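PDB 5TZP: apoptosis regulator Bcl-2 homolog from Fowlpox virus, which inhibits apoptosis of the infected host cell by sequestering and inactivating several proapoptotic Bcl-2 proteins, BAK1 and BAX among them. Local coordinates for residues M11-Y16 against K129-F134; E63-I68 against C98-K103; D47-A52 against N141-Y146. All blocks are in the same frame, centred on the assembly; numbering follows the deposited sequence. Where two conformers were deposited one is given.

Contact 1: residues M11-Y16 against K129-F134; sequences MKDETY and KYRSWF
R131 reaches out from helix 115-136 and makes the largest single contribution to this contact. Its CG lies anti to the backbone N (chi1 176°), and the chain runs extended until a bend at chi3 (-59°) swings the guanidinium round to the start of helix 14-32. There it meets D13 tip to tip: NH1 of R131 forms a salt bridge with OD1 of D13 at 2.9 Å, using the syn lone pair of that oxygen. The acceptor lies near the guanidinium plane, although carboxylate and guanidinium are turned 75° against each other. NH2 of R131 adds a weak bond of 3.4 Å to the carbonyl O of M11.

D13 is also the N-cap of helix 14-32. Its OD1 accepts the backbone N of Y16 at 3.0 Å in a nearly straight bond, so a single carboxylate oxygen is gripped by two donors, one from the helix it caps and one from the other helix. In this Bcl-2 fold the first and the last long helix of the bundle are thereby tied at the N-terminal end of the former. The arginine and the helix dipole would both be expected to favour a charged carboxylate.

T15, in the first turn of the helix, crosses R131 obliquely. Its CB sits 3.6 Å from NH1 of R131, and a water links the two residues, accepting from NH1 at 3.0 Å and lying 2.9 Å from OG1 of T15. The methyl CG2, anti to the backbone N, turns instead to the edge of the F134 ring, 3.9 Å from CD2, while W140 meets that ring edge-to-face.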
loop_
_atom_site.group_PDB
_atom_site.type_symbol
_atom_site.label_atom_id
_atom_site.label_comp_id
_atom_site.label_asym_id
_atom_site.label_seq_id
_atom_site.Cartn_x
_atom_site.Cartn_y
_atom_site.Cartn_z
ATOM N N MET A 11 -16.886 9.404 4.864
ATOM C CA MET A 11 -17.187 9.951 3.533
ATOM C C MET A 11 -15.959 10.425 2.745
ATOM O O MET A 11 -14.802 10.408 3.239
ATOM C CB MET A 11 -18.211 11.097 3.649
ATOM C CG MET A 11 -17.799 12.224 4.610
ATOM S SD MET A 11 -19.210 13.261 5.123
ATOM C CE MET A 11 -20.146 12.166 6.234
ATOM N N LYS A 12 -16.216 10.841 1.501
ATOM C CA LYS A 12 -15.153 11.295 0.599
ATOM C C LYS A 12 -14.930 12.795 0.830
ATOM O O LYS A 12 -15.356 13.660 0.063
ATOM C CB LYS A 12 -15.503 10.956 -0.847
ATOM C CG LYS A 12 -15.854 9.487 -1.035
ATOM C CD LYS A 12 -15.658 9.033 -2.487
ATOM C CE LYS A 12 -16.389 9.878 -3.510
ATOM N NZ LYS A 12 -16.211 9.261 -4.904
ATOM N N ASP A 13 -14.261 13.099 1.940
ATOM C CA ASP A 13 -13.923 14.451 2.320
ATOM C C ASP A 13 -12.446 14.715 1.996
ATOM O O ASP A 13 -11.823 13.987 1.207
ATOM C CB ASP A 13 -14.295 14.636 3.772
ATOM C CG ASP A 13 -13.509 13.731 4.705
ATOM O OD1 ASP A 13 -12.681 12.887 4.240
ATOM O OD2 ASP A 13 -13.696 13.896 5.937
ATOM N N GLU A 14 -11.893 15.796 2.556
ATOM C CA GLU A 14 -10.534 16.181 2.254
ATOM C C GLU A 14 -9.567 15.103 2.700
ATOM O O GLU A 14 -8.604 14.807 2.017
ATOM C CB GLU A 14 -10.188 17.515 2.918
ATOM C CG GLU A 14 -8.921 18.096 2.348
ATOM C CD GLU A 14 -8.612 19.464 2.900
ATOM O OE1 GLU A 14 -9.535 20.033 3.514
ATOM O OE2 GLU A 14 -7.463 19.943 2.707
ATOM N N THR A 15 -9.800 14.541 3.868
ATOM C CA THR A 15 -8.925 13.502 4.377
ATOM C C THR A 15 -8.903 12.311 3.423
ATOM O O THR A 15 -7.853 11.745 3.125
ATOM C CB THR A 15 -9.352 13.094 5.789
ATOM O OG1 THR A 15 -9.347 14.264 6.627
ATOM C CG2 THR A 15 -8.383 12.023 6.323
ATOM N N TYR A 16 -10.095 11.894 2.966
ATOM C CA TYR A 16 -10.181 10.819 2.000
ATOM C C TYR A 16 -9.330 11.086 0.782
ATOM O O TYR A 16 -8.586 10.205 0.336
ATOM C CB TYR A 16 -11.655 10.544 1.627
ATOM C CG TYR A 16 -11.854 9.528 0.542
ATOM C CD1 TYR A 16 -12.070 8.214 0.831
ATOM C CD2 TYR A 16 -11.865 9.943 -0.825
ATOM C CE1 TYR A 16 -12.188 7.295 -0.206
ATOM C CE2 TYR A 16 -12.092 9.063 -1.836
ATOM C CZ TYR A 16 -12.241 7.752 -1.526
ATOM O OH TYR A 16 -12.488 6.853 -2.573
ATOM N N LYS A 129 -11.425 2.680 9.960
ATOM C CA LYS A 129 -11.136 2.445 11.371
ATOM C C LYS A 129 -10.059 3.356 11.951
ATOM O O LYS A 129 -9.971 3.479 13.192
ATOM C CB LYS A 129 -10.638 0.997 11.515
ATOM C CG LYS A 129 -11.795 -0.019 11.333
ATOM C CD LYS A 129 -11.377 -1.474 11.599
ATOM C CE LYS A 129 -12.656 -2.388 11.713
ATOM N NZ LYS A 129 -12.307 -3.856 11.729
ATOM N N TYR A 130 -9.238 3.988 11.129
ATOM C CA TYR A 130 -8.053 4.703 11.579
ATOM C C TYR A 130 -8.018 6.142 11.099
ATOM O O TYR A 130 -6.929 6.698 11.006
ATOM C CB TYR A 130 -6.767 3.971 11.204
ATOM C CG TYR A 130 -6.799 2.549 11.679
ATOM C CD1 TYR A 130 -6.573 2.216 12.995
ATOM C CD2 TYR A 130 -7.118 1.543 10.787
ATOM C CE1 TYR A 130 -6.633 0.899 13.405
ATOM C CE2 TYR A 130 -7.170 0.234 11.193
ATOM C CZ TYR A 130 -6.922 -0.048 12.500
ATOM O OH TYR A 130 -7.064 -1.343 12.929
ATOM N N ARG A 131 -9.177 6.775 10.821
ATOM C CA ARG A 131 -9.175 8.178 10.361
ATOM C C ARG A 131 -8.559 9.122 11.375
ATOM O O ARG A 131 -7.718 9.965 11.017
ATOM C CB ARG A 131 -10.590 8.600 9.942
ATOM C CG ARG A 131 -10.747 10.041 9.535
ATOM C CD ARG A 131 -12.213 10.463 9.274
ATOM N NE ARG A 131 -12.846 9.694 8.228
ATOM C CZ ARG A 131 -12.851 10.012 6.929
ATOM N NH1 ARG A 131 -12.259 11.127 6.463
ATOM N NH2 ARG A 131 -13.486 9.206 6.092
ATOM N N SER A 132 -8.878 8.998 12.667
ATOM C CA SER A 132 -8.295 9.885 13.668
ATOM C C SER A 132 -6.800 9.671 13.813
ATOM O O SER A 132 -6.015 10.629 13.937
ATOM C CB SER A 132 -9.019 9.628 14.992
ATOM O OG SER A 132 -10.255 10.256 14.873
ATOM N N TRP A 133 -6.354 8.402 13.735
ATOM C CA TRP A 133 -4.913 8.102 13.739
ATOM C C TRP A 133 -4.205 8.797 12.593
ATOM O O TRP A 133 -3.171 9.436 12.787
ATOM C CB TRP A 133 -4.673 6.566 13.701
ATOM C CG TRP A 133 -3.263 6.147 13.710
ATOM C CD1 TRP A 133 -2.546 5.826 14.775
ATOM C CD2 TRP A 133 -2.402 5.991 12.571
ATOM N NE1 TRP A 133 -1.270 5.449 14.410
ATOM C CE2 TRP A 133 -1.146 5.548 13.052
ATOM C CE3 TRP A 133 -2.590 6.122 11.202
ATOM C CZ2 TRP A 133 -0.063 5.312 12.192
ATOM C CZ3 TRP A 133 -1.516 5.851 10.350
ATOM C CH2 TRP A 133 -0.290 5.448 10.836
ATOM N N PHE A 134 -4.766 8.711 11.394
ATOM C CA PHE A 134 -4.151 9.306 10.205
ATOM C C PHE A 134 -4.060 10.808 10.298
ATOM O O PHE A 134 -2.990 11.385 10.028
ATOM C CB PHE A 134 -4.916 8.826 8.982
ATOM C CG PHE A 134 -4.363 9.286 7.657
ATOM C CD1 PHE A 134 -3.100 8.898 7.223
ATOM C CD2 PHE A 134 -5.083 10.105 6.848
ATOM C CE1 PHE A 134 -2.674 9.265 5.902
ATOM C CE2 PHE A 134 -4.623 10.496 5.589
ATOM C CZ PHE A 134 -3.426 10.076 5.139
HETATM O O HOH W 1 -11.779 13.612 8.135
#

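Contact 2: residues E63-I68 against C98-K103. With EDO (1,2-ethanediol), chain C.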
loop_
_atom_site.group_PDB
_atom_site.type_symbol
_atom_site.label_atom_id
_atom_site.label_comp_id
_atom_site.label_asym_id
_atom_site.label_seq_id
_atom_site.Cartn_x
_atom_site.Cartn_y
_atom_site.Cartn_z
ATOM N N GLU A 63 8.044 -13.903 -2.420
ATOM C CA GLU A 63 6.934 -14.301 -1.566
ATOM C C GLU A 63 5.610 -13.777 -2.113
ATOM O O GLU A 63 4.598 -14.481 -2.114
ATOM C CB GLU A 63 7.201 -13.745 -0.153
ATOM C CG GLU A 63 6.378 -14.540 0.956
ATOM C CD GLU A 63 6.952 -15.876 1.270
ATOM O OE1 GLU A 63 6.429 -16.644 2.095
ATOM O OE2 GLU A 63 8.045 -16.291 0.722
ATOM N N PHE A 64 5.636 -12.538 -2.585
ATOM C CA PHE A 64 4.458 -11.955 -3.190
ATOM C C PHE A 64 4.014 -12.776 -4.386
ATOM O O PHE A 64 2.799 -12.957 -4.613
ATOM C CB PHE A 64 4.721 -10.493 -3.637
ATOM C CG PHE A 64 4.919 -9.472 -2.551
ATOM C CD1 PHE A 64 4.741 -9.803 -1.200
ATOM C CD2 PHE A 64 5.229 -8.186 -2.869
ATOM C CE1 PHE A 64 4.916 -8.809 -0.228
ATOM C CE2 PHE A 64 5.376 -7.208 -1.913
ATOM C CZ PHE A 64 5.231 -7.558 -0.565
ATOM N N ASP A 65 4.986 -13.302 -5.158
ATOM C CA ASP A 65 4.653 -14.095 -6.304
ATOM C C ASP A 65 3.865 -15.356 -5.906
ATOM O O ASP A 65 2.882 -15.764 -6.566
ATOM C CB ASP A 65 5.913 -14.499 -7.121
ATOM C CG ASP A 65 6.468 -13.363 -7.952
ATOM O OD1 ASP A 65 5.740 -12.352 -8.224
ATOM O OD2 ASP A 65 7.677 -13.464 -8.319
ATOM N N ILE A 66 4.316 -16.025 -4.841
ATOM C CA ILE A 66 3.552 -17.194 -4.396
ATOM C C ILE A 66 2.142 -16.784 -3.938
ATOM O O ILE A 66 1.155 -17.417 -4.331
ATOM C CB ILE A 66 4.313 -17.938 -3.315
ATOM C CG1 ILE A 66 5.619 -18.501 -3.911
ATOM C CG2 ILE A 66 3.413 -19.054 -2.751
ATOM C CD1 ILE A 66 6.474 -19.230 -2.899
ATOM N N ILE A 67 2.058 -15.703 -3.180
ATOM C CA ILE A 67 0.754 -15.236 -2.673
ATOM C C ILE A 67 -0.187 -14.978 -3.843
ATOM O O ILE A 67 -1.351 -15.401 -3.864
ATOM C CB ILE A 67 0.976 -13.995 -1.801
ATOM C CG1 ILE A 67 1.569 -14.355 -0.443
ATOM C CG2 ILE A 67 -0.380 -13.239 -1.646
ATOM C CD1 ILE A 67 2.116 -13.253 0.329
ATOM N N ILE A 68 0.307 -14.284 -4.858
ATOM C CA ILE A 68 -0.582 -13.897 -5.960
ATOM C C ILE A 68 -0.956 -15.057 -6.881
ATOM O O ILE A 68 -1.904 -14.887 -7.733
ATOM C CB ILE A 68 0.170 -12.766 -6.737
ATOM C CG1 ILE A 68 0.261 -11.525 -5.816
ATOM C CG2 ILE A 68 -0.550 -12.361 -8.026
ATOM C CD1 ILE A 68 1.134 -10.413 -6.294
ATOM N N CYS A 98 0.122 -4.156 -3.055
ATOM C CA CYS A 98 -0.961 -3.848 -3.972
ATOM C C CYS A 98 -0.442 -3.228 -5.255
ATOM O O CYS A 98 -1.031 -3.505 -6.333
ATOM C CB CYS A 98 -2.005 -2.949 -3.324
ATOM S SG CYS A 98 -3.071 -3.811 -2.140
ATOM N N ALA A 99 0.599 -2.385 -5.218
ATOM C CA ALA A 99 1.227 -1.908 -6.447
ATOM C C ALA A 99 1.783 -3.074 -7.252
ATOM O O ALA A 99 1.561 -3.181 -8.471
ATOM C CB ALA A 99 2.306 -0.880 -6.140
ATOM N N TYR A 100 2.545 -3.946 -6.591
ATOM C CA TYR A 100 3.130 -5.100 -7.243
ATOM C C TYR A 100 2.044 -5.957 -7.897
ATOM O O TYR A 100 2.157 -6.378 -9.070
ATOM C CB TYR A 100 3.905 -5.884 -6.175
ATOM C CG TYR A 100 4.729 -7.022 -6.691
ATOM C CD1 TYR A 100 5.986 -6.815 -7.272
ATOM C CD2 TYR A 100 4.241 -8.321 -6.749
ATOM C CE1 TYR A 100 6.718 -7.811 -7.810
ATOM C CE2 TYR A 100 4.987 -9.370 -7.288
ATOM C CZ TYR A 100 6.230 -9.089 -7.806
ATOM O OH TYR A 100 6.964 -10.112 -8.371
ATOM N N TYR A 101 0.967 -6.210 -7.146
ATOM C CA TYR A 101 -0.186 -6.971 -7.596
ATOM C C TYR A 101 -0.818 -6.319 -8.819
ATOM O O TYR A 101 -1.122 -7.016 -9.813
ATOM C CB TYR A 101 -1.163 -7.094 -6.400
ATOM C CG TYR A 101 -2.526 -7.637 -6.735
ATOM C CD1 TYR A 101 -2.734 -8.974 -6.941
ATOM C CD2 TYR A 101 -3.602 -6.819 -6.894
ATOM C CE1 TYR A 101 -3.982 -9.468 -7.240
ATOM C CE2 TYR A 101 -4.852 -7.301 -7.206
ATOM C CZ TYR A 101 -5.003 -8.637 -7.365
ATOM O OH TYR A 101 -6.263 -9.137 -7.691
ATOM N N SER A 102 -1.078 -5.018 -8.726
ATOM C CA SER A 102 -1.737 -4.288 -9.831
ATOM C C SER A 102 -1.021 -4.509 -11.149
ATOM O O SER A 102 -1.654 -4.750 -12.198
ATOM C CB SER A 102 -1.740 -2.802 -9.481
ATOM O OG SER A 102 -2.227 -1.908 -10.493
ATOM N N LYS A 103 0.308 -4.453 -11.138
ATOM C CA LYS A 103 1.056 -4.632 -12.369
ATOM C C LYS A 103 0.952 -6.073 -12.849
ATOM O O LYS A 103 0.885 -6.335 -14.049
ATOM C CB LYS A 103 2.492 -4.177 -12.152
ATOM C CG LYS A 103 3.313 -4.193 -13.414
ATOM C CD LYS A 103 4.702 -3.623 -13.155
ATOM C CE LYS A 103 5.587 -3.684 -14.441
ATOM N NZ LYS A 103 5.112 -2.816 -15.564
HETATM C C1 EDO C . -9.695 -9.060 -6.364
HETATM O O1 EDO C . -8.370 -9.401 -6.006
HETATM C C2 EDO C . -10.376 -10.062 -7.217
HETATM O O2 EDO C . -10.620 -11.144 -6.256
#
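The ring of Y100 is touched from several sides. Toward one face comes the edge of the F64 ring in an offset edge-to-face pair, centroids 5.8 Å apart and planes at 60°. The periphery of the Y100 ring, close to its plane, meets OD1 of D65 and the CD1 methyl of I68, the latter 3.8 Å from CD2 of Y100. CB of F64 approaches the same side of the ring obliquely. The second tyrosine, Y101, has the CG1 branch of I68 at its ring edge, and its hydroxyl exchanges a hydrogen bond of 2.7 Å with O1 of a bound ethanediol, probably from the crystallisation liquor.

Y100 stands with CG anti to the backbone N (chi1 -173°), which sends the ring across to helix 43-68. Its hydroxyl donates to OD1 of D65 in a short bond of 2.6 Å, reaching that oxygen from above the carboxylate plane. The two side chains cross at about a right angle, and the short bond fixes the hydroxyl end of this buried ring. I68 fills the angle between the two tyrosines: its CD1 lies 4.0 Å from CB of Y101 as well as against Y100.

The axes of 63-68 and 98-103 approach to 10.8 Å and cross at -59°, too far apart for backbone contact, so the large rings bridge the distance. Y30 of helix 14-32 and I57 and Y61 of helix 43-68 pack further on Y100. F64 also meets F97 edge-to-face and, like I67, touches an apolar side chain of the bound peptide. C98 and A99 belong to the BH1 motif, and the contact thus joins helices that line the BH3-binding groove of a Bcl-2 protein.

Contact 3: residues D47-A52 against N141-Y146. With SO4 (sulfate ion), chain J.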
loop_
_atom_site.group_PDB
_atom_site.type_symbol
_atom_site.label_atom_id
_atom_site.label_comp_id
_atom_site.label_asym_id
_atom_site.label_seq_id
_atom_site.Cartn_x
_atom_site.Cartn_y
_atom_site.Cartn_z
ATOM N N ASP A 47 8.113 10.730 -1.810
ATOM C CA ASP A 47 9.405 10.109 -2.102
ATOM C C ASP A 47 9.774 9.101 -1.039
ATOM O O ASP A 47 10.360 8.059 -1.353
ATOM C CB ASP A 47 10.474 11.183 -2.238
ATOM C CG ASP A 47 10.541 11.823 -3.638
ATOM O OD1 ASP A 47 9.908 11.253 -4.554
ATOM O OD2 ASP A 47 11.317 12.840 -3.737
ATOM N N VAL A 48 9.402 9.353 0.218
ATOM C CA VAL A 48 9.627 8.344 1.261
ATOM C C VAL A 48 8.807 7.080 0.996
ATOM O O VAL A 48 9.327 5.956 1.098
ATOM C CB VAL A 48 9.335 8.918 2.670
ATOM C CG1 VAL A 48 9.469 7.800 3.716
ATOM C CG2 VAL A 48 10.269 10.050 3.032
ATOM N N LEU A 49 7.523 7.250 0.696
ATOM C CA LEU A 49 6.653 6.129 0.349
ATOM C C LEU A 49 7.255 5.318 -0.790
ATOM O O LEU A 49 7.314 4.070 -0.732
ATOM C CB LEU A 49 5.258 6.666 0.012
ATOM C CG LEU A 49 4.250 5.563 -0.416
ATOM C CD1 LEU A 49 3.924 4.584 0.671
ATOM C CD2 LEU A 49 2.980 6.201 -0.938
ATOM N N LYS A 50 7.635 5.984 -1.865
ATOM C CA LYS A 50 8.151 5.308 -3.045
ATOM C C LYS A 50 9.375 4.498 -2.697
ATOM O O LYS A 50 9.542 3.331 -3.093
ATOM C CB LYS A 50 8.440 6.394 -4.104
ATOM C CG LYS A 50 9.191 5.910 -5.262
ATOM C CD LYS A 50 9.288 7.070 -6.389
ATOM C CE LYS A 50 10.446 6.917 -7.328
ATOM N NZ LYS A 50 10.409 8.061 -8.277
ATOM N N ALA A 51 10.320 5.078 -1.974
ATOM C CA ALA A 51 11.568 4.368 -1.593
ATOM C C ALA A 51 11.279 3.168 -0.685
ATOM O O ALA A 51 11.859 2.082 -0.846
ATOM C CB ALA A 51 12.538 5.309 -0.912
ATOM N N ALA A 52 10.324 3.331 0.232
ATOM C CA ALA A 52 10.007 2.270 1.199
ATOM C C ALA A 52 9.291 1.134 0.448
ATOM O O ALA A 52 9.614 -0.045 0.675
ATOM C CB ALA A 52 9.113 2.819 2.314
ATOM N N ASN A 141 2.681 12.918 6.724
ATOM C CA ASN A 141 3.906 13.363 7.374
ATOM C C ASN A 141 4.476 12.276 8.258
ATOM O O ASN A 141 5.708 12.180 8.419
ATOM C CB ASN A 141 3.620 14.659 8.164
ATOM C CG ASN A 141 4.882 15.327 8.543
ATOM O OD1 ASN A 141 5.362 15.185 9.707
ATOM N ND2 ASN A 141 5.428 16.046 7.636
ATOM N N GLY A 142 3.619 11.466 8.897
ATOM C CA GLY A 142 4.133 10.472 9.825
ATOM C C GLY A 142 4.996 9.400 9.185
ATOM O O GLY A 142 5.794 8.769 9.892
ATOM N N ILE A 143 4.902 9.246 7.857
ATOM C CA ILE A 143 5.719 8.268 7.154
ATOM C C ILE A 143 7.178 8.683 7.125
ATOM O O ILE A 143 8.057 7.874 6.823
ATOM C CB ILE A 143 5.200 8.017 5.750
ATOM C CG1 ILE A 143 5.581 6.596 5.310
ATOM C CG2 ILE A 143 5.744 9.046 4.763
ATOM C CD1 ILE A 143 4.911 6.214 3.939
ATOM N N ARG A 144 7.475 9.978 7.396
ATOM C CA ARG A 144 8.833 10.489 7.228
ATOM C C ARG A 144 9.838 9.854 8.178
ATOM O O ARG A 144 11.049 10.006 7.984
ATOM C CB ARG A 144 8.858 11.993 7.257
ATOM C CG ARG A 144 8.139 12.634 6.119
ATOM C CD ARG A 144 8.067 14.127 6.337
ATOM N NE ARG A 144 7.354 14.784 5.239
ATOM C CZ ARG A 144 7.371 16.075 5.017
ATOM N NH1 ARG A 144 8.075 16.901 5.801
ATOM N NH2 ARG A 144 6.726 16.657 4.000
ATOM N N ILE A 145 9.370 9.144 9.203
ATOM C CA ILE A 145 10.290 8.391 10.046
ATOM C C ILE A 145 11.038 7.313 9.290
ATOM O O ILE A 145 12.038 6.816 9.819
ATOM C CB ILE A 145 9.561 7.853 11.278
ATOM C CG1 ILE A 145 8.506 6.815 10.943
ATOM C CG2 ILE A 145 9.034 9.026 12.154
ATOM C CD1 ILE A 145 8.002 6.071 12.141
ATOM N N TYR A 146 10.552 6.970 8.100
ATOM C CA TYR A 146 11.255 6.021 7.245
ATOM C C TYR A 146 12.048 6.651 6.157
ATOM O O TYR A 146 12.548 5.927 5.266
ATOM C CB TYR A 146 10.257 5.043 6.635
ATOM C CG TYR A 146 9.552 4.208 7.703
ATOM C CD1 TYR A 146 10.309 3.663 8.792
ATOM C CD2 TYR A 146 8.257 4.155 7.762
ATOM C CE1 TYR A 146 9.648 2.924 9.809
ATOM C CE2 TYR A 146 7.629 3.422 8.737
ATOM C CZ TYR A 146 8.279 2.833 9.701
ATOM O OH TYR A 146 7.477 2.166 10.634
HETATM S S SO4 J . 7.103 20.366 4.376
HETATM O O1 SO4 J . 6.774 19.412 3.347
HETATM O O2 SO4 J . 8.110 21.344 3.833
HETATM O O3 SO4 J . 5.786 20.922 4.744
HETATM O O4 SO4 J . 7.739 19.799 5.577
HETATM O O HOH W 2 11.893 5.565 2.543
#
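V48 and I143 face each other where the C-terminal 3-10 turns of this Bcl-2 fold lie across the early part of helix 43-68, at one end of the groove that holds the BH3 peptide. V48 points toward the turns. Its CG1, anti to the backbone N (chi1 175°), enters the bend of the chain, 3.4 Å from the carbonyl O of I143 and 3.7 Å from the carbonyl C of Y146. The same methyl has side-chain neighbours in CG2 of I143 and CB of Y146, both 4.1 Å away, so one valine branch is held by two residues three apart in sequence.

The other branch of I143 reaches toward L49. With CG1 anti to the backbone N and chi2 also extended (173°), the CD1 methyl crosses L49 obliquely and rests 3.8 Å from CD1 of L49. Beyond this pair M22 and Y26 of helix 14-32 pack on L49, and W88 packs on I143. CB of Y146 faces V48, yet its ring leads away from the helix; there it meets an aromatic side chain of the bound peptide edge-to-face.

No direct hydrogen bond joins the segments. A water instead donates to the carbonyl oxygens of V48 and Y146, linking the two backbones beside the apolar pairs. At the outer side R144 extends from CG to NE, its guanidinium held by D42 and S45 near the start of helix 43-68. A sulfate, probably from the crystallisation liquor, lies at the guanidinium edge, its O4 accepting from NH1 of R144 and its O1 from NH2, the latter at 2.8 Å.

In the fold
Contacts 2 and 3 share helix 43-68, gripping it at regions whose contact centres lie 21 Å apart, and residues of both meet the bound peptide. Contact 1 instead joins helices 14-32 and 115-136, on the opposite side of the chain's centre from contact 2. Contact 3 is the most buried and relies on aliphatic methyls, with one water joining the backbones. The other two are partly buried: contact 2 combines aromatic packing with a tyrosine-to-aspartate hydrogen bond, whereas contact 1 depends on a salt bridge at a helix start. Along the chain, contact 2 is nested within the loops closed by both others, while contacts 1 and 3 cross.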